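Local coordinates for protein thymidylate synthase 1 (Bacillus subtilis, PDB 1BKP) that catalyses the reductive methylation of dUMP to dTMP with 5,10-methylenetetrahydrofolate as methyl donor and reductant, working as a homodimer in the de novo supply of dTMP, at residues A[8-11]-A[12-16]; A[153-156]-A[157-161]; A[83-87]-A[88-92]; A[196-199]-A[200-204]. All blocks are in the same frame, centred on the assembly; numbering follows the deposited sequence.

Contact 1: A[8-11]-A[12-16]; sequences NSII and KDIIN
Two amides of the following turn converge on Ile11 O. Ile15 N gives Ile11 O a nearly straight hydrogen bond of 2.9 Å (166° at the hydrogen). A weak, bent one of 3.1 Å comes to Ile11 O from Ile14 N. The same Ile14 N-H makes its better bond to Ile10 O at 3.0 Å, so this hydrogen is shared between two carbonyls. Before them, Asn8 O takes the amide of Lys12 at 3.1 Å and Ser9 O that of Asp13 at 3.2 Å.

The isoleucines make two similar side-chain contacts, each between residues one turn apart. Ile10 CG2 meets Ile14 CD1 at 3.9 Å, and Ile11 CG2 meets Ile15 CD1 at the same distance. In each pair the short branch of the earlier residue sits opposite its own backbone N, which sends it forward along the helix; the long branch of the later residue lies beside its own N (chi1 -68° in Ile14) and reaches back to meet it. Asp13 lies beside strand 39-49, touching Val42; its OD2 forms a salt bridge with Lys45 and its OD1 a hydrogen bond with Asn17.

Ile10 and Ile14 rest on strands 39-49 and 209-223, Ile14 touching Val222, predicted to contribute to a dUMP site shared between the two subunits, whereas Ile11 packs on Leu230 and Ile11 and Ile15 on Met234. This is the pattern of an amphipathic helix, here helix 3-17, laid against the mixed sheet of the thymidylate synthase fold.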
ATOM      1  N   ASN A   8      -6.425 -18.098 -10.721  1.00 13.36           N
ATOM      2  CA  ASN A   8      -7.453 -18.409 -11.650  1.00 15.55           C
ATOM      3  C   ASN A   8      -8.708 -17.614 -11.334  1.00 20.33           C
ATOM      4  O   ASN A   8      -9.450 -17.256 -12.248  1.00 20.90           O
ATOM      5  CB  ASN A   8      -7.791 -19.887 -11.617  1.00 20.22           C
ATOM      6  CG  ASN A   8      -6.779 -20.814 -12.323  1.00 16.04           C
ATOM      7  OD1 ASN A   8      -6.965 -22.046 -12.296  1.00 20.40           O
ATOM      8  ND2 ASN A   8      -5.706 -20.297 -12.805  1.00 14.35           N
ATOM      9  N   SER A   9      -9.008 -17.394 -10.035  1.00 18.88           N
ATOM     10  CA  SER A   9     -10.200 -16.600  -9.632  1.00 19.24           C
ATOM     11  C   SER A   9     -10.051 -15.161 -10.061  1.00 17.33           C
ATOM     12  O   SER A   9     -11.004 -14.586 -10.591  1.00 16.86           O
ATOM     13  CB  SER A   9     -10.463 -16.596  -8.103  1.00 25.68           C
ATOM     14  OG  SER A   9     -10.870 -17.917  -7.784  1.00 37.43           O
ATOM     15  N   ILE A  10      -8.878 -14.576  -9.850  1.00 15.99           N
ATOM     16  CA  ILE A  10      -8.651 -13.193 -10.296  1.00 17.81           C
ATOM     17  C   ILE A  10      -8.728 -13.066 -11.788  1.00 19.63           C
ATOM     18  O   ILE A  10      -9.401 -12.150 -12.349  1.00 19.75           O
ATOM     19  CB  ILE A  10      -7.316 -12.664  -9.792  1.00 17.37           C
ATOM     20  CG1 ILE A  10      -7.398 -12.638  -8.222  1.00 24.89           C
ATOM     21  CG2 ILE A  10      -6.988 -11.258 -10.380  1.00 14.66           C
ATOM     22  CD1 ILE A  10      -6.102 -12.247  -7.512  1.00 20.05           C
ATOM     23  N   ILE A  11      -8.116 -14.013 -12.477  1.00 18.98           N
ATOM     24  CA  ILE A  11      -8.122 -13.915 -13.968  1.00 18.39           C
ATOM     25  C   ILE A  11      -9.567 -13.980 -14.507  1.00 16.16           C
ATOM     26  O   ILE A  11      -9.924 -13.246 -15.407  1.00 17.86           O
ATOM     27  CB  ILE A  11      -7.219 -15.104 -14.596  1.00 21.67           C
ATOM     28  CG1 ILE A  11      -5.729 -14.969 -14.165  1.00 14.46           C
ATOM     29  CG2 ILE A  11      -7.452 -15.158 -16.148  1.00 25.03           C
ATOM     30  CD1 ILE A  11      -5.064 -13.706 -14.693  1.00 16.11           C
ATOM     31  N   LYS A  12     -10.387 -14.887 -13.975  1.00 12.52           N
ATOM     32  CA  LYS A  12     -11.779 -15.034 -14.419  1.00 14.83           C
ATOM     33  C   LYS A  12     -12.564 -13.747 -14.169  1.00 18.91           C
ATOM     34  O   LYS A  12     -13.422 -13.352 -14.973  1.00 21.20           O
ATOM     35  CB  LYS A  12     -12.393 -16.194 -13.604  1.00 20.96           C
ATOM     36  CG  LYS A  12     -13.750 -16.717 -14.040  1.00 34.65           C
ATOM     37  CD  LYS A  12     -13.604 -17.701 -15.193  1.00 70.18           C
ATOM     38  CE  LYS A  12     -14.974 -18.220 -15.651  1.00 95.14           C
ATOM     39  NZ  LYS A  12     -14.969 -18.949 -16.953  1.00 95.28           N
ATOM     40  N   ASP A  13     -12.236 -13.075 -13.067  1.00 16.94           N
ATOM     41  CA  ASP A  13     -12.911 -11.838 -12.727  1.00 17.81           C
ATOM     42  C   ASP A  13     -12.570 -10.742 -13.716  1.00 18.74           C
ATOM     43  O   ASP A  13     -13.419  -9.879 -14.089  1.00 19.57           O
ATOM     44  CB  ASP A  13     -12.528 -11.395 -11.297  1.00 21.52           C
ATOM     45  CG  ASP A  13     -13.272 -10.142 -10.887  1.00 36.01           C
ATOM     46  OD1 ASP A  13     -14.487 -10.173 -11.039  1.00 44.66           O
ATOM     47  OD2 ASP A  13     -12.718  -9.131 -10.436  1.00 40.32           O
ATOM     48  N   ILE A  14     -11.330 -10.782 -14.195  1.00 16.70           N
ATOM     49  CA  ILE A  14     -10.887  -9.786 -15.136  1.00 17.48           C
ATOM     50  C   ILE A  14     -11.489 -10.009 -16.540  1.00 19.86           C
ATOM     51  O   ILE A  14     -12.030  -9.043 -17.196  1.00 17.11           O
ATOM     52  CB  ILE A  14      -9.292  -9.774 -15.212  1.00 16.10           C
ATOM     53  CG1 ILE A  14      -8.714  -9.254 -13.893  1.00 17.56           C
ATOM     54  CG2 ILE A  14      -8.764  -8.874 -16.388  1.00 14.14           C
ATOM     55  CD1 ILE A  14      -7.117  -9.390 -13.846  1.00 16.47           C
ATOM     56  N   ILE A  15     -11.473 -11.286 -16.957  1.00 22.16           N
ATOM     57  CA  ILE A  15     -11.999 -11.650 -18.257  1.00 25.22           C
ATOM     58  C   ILE A  15     -13.466 -11.333 -18.233  1.00 26.17           C
ATOM     59  O   ILE A  15     -13.935 -10.771 -19.163  1.00 28.44           O
ATOM     60  CB  ILE A  15     -11.865 -13.145 -18.573  1.00 28.59           C
ATOM     61  CG1 ILE A  15     -10.420 -13.482 -18.927  1.00 35.93           C
ATOM     62  CG2 ILE A  15     -12.833 -13.531 -19.681  1.00 30.72           C
ATOM     63  CD1 ILE A  15     -10.195 -14.986 -18.939  1.00 44.34           C
ATOM     64  N   ASN A  16     -14.179 -11.599 -17.159  1.00 25.30           N
ATOM     65  CA  ASN A  16     -15.601 -11.308 -17.135  1.00 26.76           C
ATOM     66  C   ASN A  16     -16.105  -9.922 -16.805  1.00 28.24           C
ATOM     67  O   ASN A  16     -17.065  -9.458 -17.391  1.00 29.74           O
ATOM     68  CB  ASN A  16     -16.359 -12.304 -16.239  1.00 37.91           C
ATOM     69  CG  ASN A  16     -16.115 -13.741 -16.632  1.00 59.21           C
ATOM     70  OD1 ASN A  16     -15.796 -14.029 -17.783  1.00 70.27           O
ATOM     71  ND2 ASN A  16     -16.227 -14.645 -15.674  1.00 58.44           N
TER

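Contact 2: A[153-156]-A[157-161]; sequences DAMA and LTPCV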
ATOM      1  N   ASP A 153      12.029  11.203 -10.868  1.00 20.25           N
ATOM      2  CA  ASP A 153      12.490  11.667 -12.170  1.00 22.76           C
ATOM      3  C   ASP A 153      13.862  11.156 -12.499  1.00 24.56           C
ATOM      4  O   ASP A 153      14.274  11.227 -13.626  1.00 25.43           O
ATOM      5  CB  ASP A 153      12.458  13.196 -12.260  1.00 22.51           C
ATOM      6  CG  ASP A 153      11.058  13.747 -12.248  1.00 22.07           C
ATOM      7  OD1 ASP A 153      10.138  13.108 -12.850  1.00 27.86           O
ATOM      8  OD2 ASP A 153      10.865  14.780 -11.618  1.00 24.87           O
ATOM      9  N   ALA A 154      14.568  10.675 -11.500  1.00 22.62           N
ATOM     10  CA  ALA A 154      15.899  10.135 -11.712  1.00 20.25           C
ATOM     11  C   ALA A 154      15.883   8.619 -11.911  1.00 19.74           C
ATOM     12  O   ALA A 154      16.938   7.943 -11.886  1.00 21.08           O
ATOM     13  CB  ALA A 154      16.761  10.512 -10.543  1.00 20.43           C
ATOM     14  N   MET A 155      14.674   8.056 -12.032  1.00 18.80           N
ATOM     15  CA  MET A 155      14.578   6.613 -12.196  1.00 20.29           C
ATOM     16  C   MET A 155      14.278   6.268 -13.666  1.00 23.22           C
ATOM     17  O   MET A 155      13.414   6.900 -14.281  1.00 24.40           O
ATOM     18  CB  MET A 155      13.466   6.052 -11.331  1.00 19.28           C
ATOM     19  CG  MET A 155      13.563   6.430  -9.864  1.00 18.09           C
ATOM     20  SD  MET A 155      12.234   5.544  -8.927  1.00 18.06           S
ATOM     21  CE  MET A 155      12.616   6.270  -7.341  1.00 17.86           C
ATOM     22  N   ALA A 156      15.008   5.295 -14.223  1.00 23.78           N
ATOM     23  CA  ALA A 156      14.784   4.876 -15.631  1.00 23.44           C
ATOM     24  C   ALA A 156      13.418   4.220 -15.757  1.00 23.51           C
ATOM     25  O   ALA A 156      12.836   4.192 -16.846  1.00 24.27           O
ATOM     26  CB  ALA A 156      15.877   3.893 -16.093  1.00 23.38           C
ATOM     27  N   LEU A 157      12.988   3.565 -14.672  1.00 23.59           N
ATOM     28  CA  LEU A 157      11.624   2.977 -14.602  1.00 26.01           C
ATOM     29  C   LEU A 157      11.145   3.066 -13.111  1.00 24.73           C
ATOM     30  O   LEU A 157      11.963   2.929 -12.211  1.00 23.48           O
ATOM     31  CB  LEU A 157      11.565   1.510 -15.004  1.00 28.13           C
ATOM     32  CG  LEU A 157      12.768   0.580 -14.800  1.00 35.21           C
ATOM     33  CD1 LEU A 157      13.621   0.901 -13.544  1.00 39.49           C
ATOM     34  CD2 LEU A 157      12.295  -0.881 -14.833  1.00 35.19           C
ATOM     35  N   THR A 158       9.852   3.300 -12.889  1.00 24.22           N
ATOM     36  CA  THR A 158       9.325   3.351 -11.541  1.00 24.68           C
ATOM     37  C   THR A 158       8.914   1.934 -11.230  1.00 23.08           C
ATOM     38  O   THR A 158       8.254   1.270 -12.021  1.00 22.32           O
ATOM     39  CB  THR A 158       8.117   4.271 -11.401  1.00 25.23           C
ATOM     40  OG1 THR A 158       7.085   3.816 -12.284  1.00 28.71           O
ATOM     41  CG2 THR A 158       8.518   5.765 -11.673  1.00 27.34           C
ATOM     42  N   PRO A 159       9.220   1.458 -10.036  1.00 25.30           N
ATOM     43  CA  PRO A 159       8.892   0.092  -9.616  1.00 23.91           C
ATOM     44  C   PRO A 159       7.432  -0.316  -9.573  1.00 20.20           C
ATOM     45  O   PRO A 159       6.576   0.511  -9.273  1.00 17.50           O
ATOM     46  CB  PRO A 159       9.510   0.023  -8.195  1.00 25.55           C
ATOM     47  CG  PRO A 159       9.259   1.487  -7.675  1.00 27.68           C
ATOM     48  CD  PRO A 159       9.626   2.325  -8.924  1.00 27.22           C
ATOM     49  N   CYS A 160       7.151  -1.557  -9.965  1.00 22.80           N
ATOM     50  CA  CYS A 160       5.817  -2.111  -9.856  1.00 26.34           C
ATOM     51  C   CYS A 160       5.593  -2.556  -8.407  1.00 23.51           C
ATOM     52  O   CYS A 160       4.635  -2.136  -7.781  1.00 20.86           O
ATOM     53  CB  CYS A 160       5.563  -3.309 -10.773  1.00 29.72           C
ATOM     54  SG  CYS A 160       5.195  -2.792 -12.525  1.00 32.14           S
ATOM     55  N   VAL A 161       6.407  -3.495  -7.908  1.00 20.02           N
ATOM     56  CA  VAL A 161       6.236  -4.001  -6.517  1.00 17.50           C
ATOM     57  C   VAL A 161       7.153  -3.062  -5.727  1.00 16.76           C
ATOM     58  O   VAL A 161       8.378  -3.242  -5.675  1.00 17.82           O
ATOM     59  CB  VAL A 161       6.673  -5.520  -6.381  1.00 17.06           C
ATOM     60  CG1 VAL A 161       6.407  -5.958  -4.933  1.00 17.51           C
ATOM     61  CG2 VAL A 161       5.920  -6.442  -7.429  1.00 16.44           C
TER
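Met155 and Pro159 provide the apolar part of this loop. The methionine swings CG away from its own carbonyl carbon (chi1 -54°) and then runs out extended, which carries SD to 4.1 Å from Pro159 CD. The two side chains cross at about a right angle, so the sulfur meets the CD corner of the proline ring. Nearer the backbone, Met155 CB lies 3.6 Å from Leu157 O. Leu157 itself turns to Trp93, with CG held between its backbone N and carbonyl carbon (chi1 29°), a crowded position.

Polar bonding is a different matter: no hydrogen bond joins 153-156 to 157-161. Leu157 O is buried without a partner. The backbone is tied down from outside instead, Ala154 to His105 and Ala156 to Ile103, while Arg180 takes Thr158 O through NH2 and Pro159 O through NE.

Across the dimer interface, Asp153 makes a salt bridge to Arg116 of the second subunit, and Thr158 packs on Arg141 of that subunit, a residue predicted to bind dUMP.

The segment thus links the subunit interface to Cys160, the catalytic cysteine, at the head of strand 161-169. It is the loop that carries this cysteine into the thymidylate synthase active site.

Contact 3: A[83-87]-A[88-92]; sequences NDLNM and MGVHI
A Schellman motif closes helix 82-86, with Gly89 as its C-prime residue. Leu85 and Asn86 give the carbonyls, Met88, Gly89 and Val90 the amides. Leu85 O takes two of them from opposite faces of its plane: Val90 N at 3.1 Å, one of the two bonds that define the motif, and Met88 N at 3.0 Å, standing well above the carbonyl plane. The other defining bond runs from Gly89 N to Asn86 O at 2.7 Å and closes the type I turn; Gly89 takes the positive phi of 71° that lets the chain reverse.

The motif's customary apolar contact, between the residues at either end of its longer bond, is also present. Leu85 CG meets Val90 CG1 at 3.8 Å; with CG opposite its backbone N (chi1 -163°), the leucine leans obliquely across the valine, and both pack on helix 64-75, Leu85 on Trp73 and Val90 on Lys69.

On another side Asn86 reaches over to the departing chain. Its ND2 donates to Val90 O at 2.8 Å, the acceptor lying close to the amide plane. The amide also comes obliquely to the His91 ring, the planes 21° apart and Asn86 CG 3.6 Å from His91 CE1. Asp94 holds both groups, Asn86 ND2 through OD1 and His91 ND1 through OD2.

A water sits in the ring plane, 2.7 Å from His91 NE2, and is weakly bonded to Asn86 O. With both ring nitrogens engaged, the rotation of the imidazole is well defined; the Asp94 carboxylate would probably keep a proton on ND1 and help stabilise a positive charge.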
ATOM      1  N   ASN A  83      24.810  -4.454 -15.420  1.00 29.92           N
ATOM      2  CA  ASN A  83      25.962  -5.343 -15.641  1.00 32.31           C
ATOM      3  C   ASN A  83      26.050  -6.351 -14.540  1.00 31.24           C
ATOM      4  O   ASN A  83      26.330  -7.499 -14.812  1.00 35.70           O
ATOM      5  CB  ASN A  83      27.259  -4.539 -15.797  1.00 50.68           C
ATOM      6  CG  ASN A  83      27.159  -3.520 -16.934  1.00 70.78           C
ATOM      7  OD1 ASN A  83      27.056  -3.884 -18.112  1.00 69.67           O
ATOM      8  ND2 ASN A  83      27.139  -2.238 -16.580  1.00 74.84           N
ATOM      9  N   ASP A  84      25.686  -6.000 -13.308  1.00 29.04           N
ATOM     10  CA  ASP A  84      25.726  -6.979 -12.241  1.00 29.27           C
ATOM     11  C   ASP A  84      24.708  -8.069 -12.530  1.00 28.43           C
ATOM     12  O   ASP A  84      24.892  -9.207 -12.193  1.00 29.32           O
ATOM     13  CB  ASP A  84      25.334  -6.384 -10.873  1.00 32.78           C
ATOM     14  CG  ASP A  84      26.361  -5.517 -10.296  1.00 45.71           C
ATOM     15  OD1 ASP A  84      27.545  -5.778 -10.567  1.00 55.95           O
ATOM     16  OD2 ASP A  84      25.989  -4.593  -9.558  1.00 44.34           O
ATOM     17  N   LEU A  85      23.585  -7.697 -13.085  1.00 25.68           N
ATOM     18  CA  LEU A  85      22.568  -8.690 -13.359  1.00 25.45           C
ATOM     19  C   LEU A  85      22.998  -9.549 -14.561  1.00 25.92           C
ATOM     20  O   LEU A  85      22.780 -10.790 -14.583  1.00 25.03           O
ATOM     21  CB  LEU A  85      21.249  -7.931 -13.600  1.00 25.28           C
ATOM     22  CG  LEU A  85      19.931  -8.693 -13.538  1.00 26.67           C
ATOM     23  CD1 LEU A  85      19.709  -9.508 -12.247  1.00 22.91           C
ATOM     24  CD2 LEU A  85      18.875  -7.632 -13.721  1.00 30.65           C
ATOM     25  N   ASN A  86      23.712  -8.951 -15.513  1.00 26.55           N
ATOM     26  CA  ASN A  86      24.159  -9.734 -16.669  1.00 29.19           C
ATOM     27  C   ASN A  86      25.123 -10.824 -16.257  1.00 34.36           C
ATOM     28  O   ASN A  86      25.061 -11.929 -16.836  1.00 33.07           O
ATOM     29  CB  ASN A  86      24.806  -8.852 -17.747  1.00 24.02           C
ATOM     30  CG  ASN A  86      23.828  -7.985 -18.486  1.00 24.20           C
ATOM     31  OD1 ASN A  86      24.214  -6.941 -18.988  1.00 31.12           O
ATOM     32  ND2 ASN A  86      22.546  -8.365 -18.512  1.00 23.26           N
ATOM     33  N   MET A  87      25.957 -10.557 -15.239  1.00 37.82           N
ATOM     34  CA  MET A  87      26.906 -11.539 -14.691  1.00 42.02           C
ATOM     35  C   MET A  87      26.213 -12.761 -14.082  1.00 40.67           C
ATOM     36  O   MET A  87      26.835 -13.797 -13.944  1.00 43.53           O
ATOM     37  CB  MET A  87      27.807 -10.924 -13.612  1.00 46.94           C
ATOM     38  CG  MET A  87      29.197 -10.448 -14.094  1.00 53.79           C
ATOM     39  SD  MET A  87      30.016  -9.193 -12.974  1.00 59.98           S
ATOM     40  CE  MET A  87      29.948 -10.025 -11.321  1.00 60.58           C
ATOM     41  N   MET A  88      24.940 -12.647 -13.696  1.00 34.42           N
ATOM     42  CA  MET A  88      24.232 -13.768 -13.134  1.00 31.88           C
ATOM     43  C   MET A  88      23.479 -14.389 -14.233  1.00 29.41           C
ATOM     44  O   MET A  88      22.571 -15.226 -13.989  1.00 27.28           O
ATOM     45  CB  MET A  88      23.273 -13.302 -12.066  1.00 34.19           C
ATOM     46  CG  MET A  88      23.898 -12.466 -10.974  1.00 37.70           C
ATOM     47  SD  MET A  88      22.613 -11.759  -9.883  1.00 41.34           S
ATOM     48  CE  MET A  88      22.118 -13.248  -9.149  1.00 42.22           C
ATOM     49  N   GLY A  89      23.833 -13.966 -15.456  1.00 27.90           N
ATOM     50  CA  GLY A  89      23.234 -14.427 -16.673  1.00 28.63           C
ATOM     51  C   GLY A  89      21.806 -13.953 -16.943  1.00 32.37           C
ATOM     52  O   GLY A  89      21.041 -14.657 -17.576  1.00 35.03           O
ATOM     53  N   VAL A  90      21.407 -12.775 -16.481  1.00 31.53           N
ATOM     54  CA  VAL A  90      20.008 -12.321 -16.688  1.00 30.71           C
ATOM     55  C   VAL A  90      20.030 -11.073 -17.558  1.00 29.86           C
ATOM     56  O   VAL A  90      20.764 -10.139 -17.273  1.00 28.57           O
ATOM     57  CB  VAL A  90      19.290 -12.029 -15.324  1.00 30.37           C
ATOM     58  CG1 VAL A  90      17.973 -11.322 -15.501  1.00 29.51           C
ATOM     59  CG2 VAL A  90      19.113 -13.281 -14.568  1.00 29.93           C
ATOM     60  N   HIS A  91      19.170 -11.076 -18.586  1.00 30.08           N
ATOM     61  CA  HIS A  91      19.075 -10.042 -19.541  1.00 29.82           C
ATOM     62  C   HIS A  91      17.730  -9.397 -19.662  1.00 32.04           C
ATOM     63  O   HIS A  91      17.608  -8.474 -20.458  1.00 35.43           O
ATOM     64  CB  HIS A  91      19.470 -10.575 -20.892  1.00 29.26           C
ATOM     65  CG  HIS A  91      20.908 -10.874 -20.984  1.00 29.31           C
ATOM     66  ND1 HIS A  91      21.850  -9.890 -21.214  1.00 29.58           N
ATOM     67  CD2 HIS A  91      21.593 -12.022 -20.746  1.00 29.24           C
ATOM     68  CE1 HIS A  91      23.058 -10.412 -21.078  1.00 29.76           C
ATOM     69  NE2 HIS A  91      22.929 -11.708 -20.799  1.00 29.83           N
ATOM     70  N   ILE A  92      16.758  -9.781 -18.815  1.00 31.31           N
ATOM     71  CA  ILE A  92      15.426  -9.183 -18.928  1.00 29.75           C
ATOM     72  C   ILE A  92      15.369  -7.719 -18.613  1.00 28.27           C
ATOM     73  O   ILE A  92      14.296  -7.140 -18.775  1.00 30.79           O
ATOM     74  CB  ILE A  92      14.354  -9.880 -18.033  1.00 31.93           C
ATOM     75  CG1 ILE A  92      14.715  -9.673 -16.550  1.00 35.12           C
ATOM     76  CG2 ILE A  92      14.331 -11.360 -18.315  1.00 33.35           C
ATOM     77  CD1 ILE A  92      13.700 -10.245 -15.578  1.00 43.65           C
TER
HETATM   78  O   HOH W   1      24.874 -13.357 -19.898  1.00 56.51           O

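Contact 4: A[196-199]-A[200-204]; sequences NVLQ and RMIAQ
Asn196 and Arg200, one turn apart, cross at a slant with amide and guanidinium planes 55° from each other. The arginine chain runs extended from CG to NE, back past the asparagine, so that OD1 of Asn196 meets the guanidinium at its NE edge: Arg200 NE donates to Asn196 OD1 at 2.8 Å, 159° at the hydrogen. Asn196 can offer OD1 there because its CG stands opposite the backbone N (chi1 -172°). The same pair is joined along the backbone, Arg200 N to Asn196 O at 3.0 Å, giving two bonds between two residues.

Leu198 and Ile202 behave differently, lying side by side and pointing the same way. Their CD1 methyls, Leu198 CD1 and Ile202 CD1, stand 4.0 Å apart. Between these two faces the sulfur of Met201, bent at its last torsion, comes 4.2 Å from Val197 CG1. Gln199 meets the next turn through its carbonyl, with Ala203 CB 3.2 Å from Gln199 O and Ala203 N bonded to the same oxygen.

Asn51 ties the polar side together, bonding Asn196 ND2 and Gln199 OE1, while Gln199 NE2 reaches Leu173 O and Glu212 O. Helix 188-206 is the crossover of a beta-alpha-beta unit between strands 172-183 and 209-223: Leu198 and Met201 press on helix 64-75, Ala203 on Leu210, and Arg200 on Leu210 and strand 243-246.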
ATOM      1  N   ASN A 196       7.734 -14.148  -1.758  1.00 10.86           N
ATOM      2  CA  ASN A 196       7.615 -15.172  -0.718  1.00 12.55           C
ATOM      3  C   ASN A 196       9.037 -15.729  -0.395  1.00 14.77           C
ATOM      4  O   ASN A 196       9.400 -16.018   0.792  1.00 15.33           O
ATOM      5  CB  ASN A 196       6.682 -16.304  -1.201  1.00 11.54           C
ATOM      6  CG  ASN A 196       6.391 -17.280  -0.097  1.00 24.15           C
ATOM      7  OD1 ASN A 196       6.997 -18.290  -0.073  1.00 21.67           O
ATOM      8  ND2 ASN A 196       5.564 -16.894   0.916  1.00 16.61           N
ATOM      9  N   VAL A 197       9.881 -15.833  -1.424  1.00 14.82           N
ATOM     10  CA  VAL A 197      11.275 -16.272  -1.163  1.00 14.52           C
ATOM     11  C   VAL A 197      11.964 -15.247  -0.204  1.00 16.81           C
ATOM     12  O   VAL A 197      12.551 -15.620   0.800  1.00 15.37           O
ATOM     13  CB  VAL A 197      12.095 -16.441  -2.498  1.00 12.65           C
ATOM     14  CG1 VAL A 197      13.544 -16.894  -2.166  1.00 13.47           C
ATOM     15  CG2 VAL A 197      11.413 -17.523  -3.277  1.00 10.58           C
ATOM     16  N   LEU A 198      11.692 -13.956  -0.404  1.00 13.16           N
ATOM     17  CA  LEU A 198      12.300 -12.959   0.445  1.00 13.83           C
ATOM     18  C   LEU A 198      11.773 -13.170   1.911  1.00 14.70           C
ATOM     19  O   LEU A 198      12.540 -13.006   2.853  1.00 13.63           O
ATOM     20  CB  LEU A 198      11.903 -11.550  -0.000  1.00 14.36           C
ATOM     21  CG  LEU A 198      12.524 -10.411   0.815  1.00 16.78           C
ATOM     22  CD1 LEU A 198      14.093 -10.355   0.587  1.00 14.34           C
ATOM     23  CD2 LEU A 198      11.810  -9.079   0.344  1.00 15.52           C
ATOM     24  N   GLN A 199      10.486 -13.497   2.074  1.00 14.51           N
ATOM     25  CA  GLN A 199       9.942 -13.729   3.397  1.00 14.95           C
ATOM     26  C   GLN A 199      10.723 -14.845   4.087  1.00 16.97           C
ATOM     27  O   GLN A 199      11.055 -14.727   5.317  1.00 18.19           O
ATOM     28  CB  GLN A 199       8.490 -14.149   3.344  1.00 12.72           C
ATOM     29  CG  GLN A 199       7.846 -14.133   4.713  1.00 14.41           C
ATOM     30  CD  GLN A 199       6.381 -14.487   4.644  1.00 16.83           C
ATOM     31  OE1 GLN A 199       5.927 -14.927   3.609  1.00 17.11           O
ATOM     32  NE2 GLN A 199       5.637 -14.343   5.763  1.00 14.12           N
ATOM     33  N   ARG A 200      10.843 -15.985   3.383  1.00 15.35           N
ATOM     34  CA  ARG A 200      11.585 -17.145   3.902  1.00 15.58           C
ATOM     35  C   ARG A 200      13.028 -16.812   4.218  1.00 15.97           C
ATOM     36  O   ARG A 200      13.542 -17.243   5.282  1.00 19.00           O
ATOM     37  CB  ARG A 200      11.485 -18.326   2.921  1.00 16.69           C
ATOM     38  CG  ARG A 200       9.956 -18.786   2.779  1.00 13.31           C
ATOM     39  CD  ARG A 200       9.741 -19.862   1.710  1.00  9.73           C
ATOM     40  NE  ARG A 200       8.306 -20.094   1.630  1.00 11.36           N
ATOM     41  CZ  ARG A 200       7.704 -21.193   2.055  1.00 14.47           C
ATOM     42  NH1 ARG A 200       8.413 -22.251   2.498  1.00 19.15           N
ATOM     43  NH2 ARG A 200       6.408 -21.256   1.957  1.00 12.20           N
ATOM     44  N   MET A 201      13.710 -16.028   3.380  1.00 13.61           N
ATOM     45  CA  MET A 201      15.112 -15.662   3.679  1.00 13.79           C
ATOM     46  C   MET A 201      15.248 -14.878   4.980  1.00 16.76           C
ATOM     47  O   MET A 201      16.106 -15.180   5.841  1.00 16.69           O
ATOM     48  CB  MET A 201      15.669 -14.766   2.592  1.00 13.63           C
ATOM     49  CG  MET A 201      15.956 -15.621   1.276  1.00 16.99           C
ATOM     50  SD  MET A 201      16.268 -14.457  -0.096  1.00 20.57           S
ATOM     51  CE  MET A 201      17.893 -13.792   0.245  1.00 20.32           C
ATOM     52  N   ILE A 202      14.366 -13.877   5.111  1.00 19.30           N
ATOM     53  CA  ILE A 202      14.445 -12.929   6.231  1.00 18.54           C
ATOM     54  C   ILE A 202      14.004 -13.602   7.516  1.00 13.77           C
ATOM     55  O   ILE A 202      14.613 -13.413   8.539  1.00 13.14           O
ATOM     56  CB  ILE A 202      13.745 -11.466   5.963  1.00 19.81           C
ATOM     57  CG1 ILE A 202      14.630 -10.624   4.986  1.00 19.88           C
ATOM     58  CG2 ILE A 202      13.592 -10.714   7.383  1.00 16.53           C
ATOM     59  CD1 ILE A 202      14.009  -9.379   4.463  1.00 26.55           C
ATOM     60  N   ALA A 203      12.990 -14.430   7.456  1.00 13.35           N
ATOM     61  CA  ALA A 203      12.551 -15.119   8.658  1.00 14.03           C
ATOM     62  C   ALA A 203      13.699 -16.053   9.185  1.00 18.58           C
ATOM     63  O   ALA A 203      13.930 -16.147  10.424  1.00 17.80           O
ATOM     64  CB  ALA A 203      11.321 -15.961   8.310  1.00 12.43           C
ATOM     65  N   GLN A 204      14.459 -16.666   8.228  1.00 18.66           N
ATOM     66  CA  GLN A 204      15.493 -17.592   8.606  1.00 19.42           C
ATOM     67  C   GLN A 204      16.595 -16.868   9.356  1.00 19.74           C
ATOM     68  O   GLN A 204      17.016 -17.357  10.378  1.00 22.12           O
ATOM     69  CB  GLN A 204      16.046 -18.341   7.379  1.00 24.53           C
ATOM     70  CG  GLN A 204      17.338 -19.180   7.730  1.00 24.43           C
ATOM     71  CD  GLN A 204      17.677 -20.164   6.629  1.00 18.48           C
ATOM     72  OE1 GLN A 204      16.804 -20.885   6.178  1.00 26.19           O
ATOM     73  NE2 GLN A 204      18.968 -20.202   6.185  1.00 15.08           N
TER

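Overall arrangement
Contacts 1 and 4 are both stretches inside long helices that pack on strand 209-223, about 29 Å apart between centres. Contact 4 is almost wholly buried, and its polar side chains, Asn196, Gln199 and Arg200, have hydrogen-bond partners; contact 1 is only partly buried, with isoleucines against the sheet and helix 227-235 and a salt bridge to strand 39-49 at its margin. Contacts 2 and 3 lie outside regular structure for the most part, their nearest atoms about 8 Å apart. Contact 3 ends a helix with a dense set of backbone bonds near the surface, whereas contact 2 has none across it, its backbone bonding instead to Arg180 and other residues outside. Contacts 3 and 4 both lean on helix 64-75. Only contact 2 touches the second subunit.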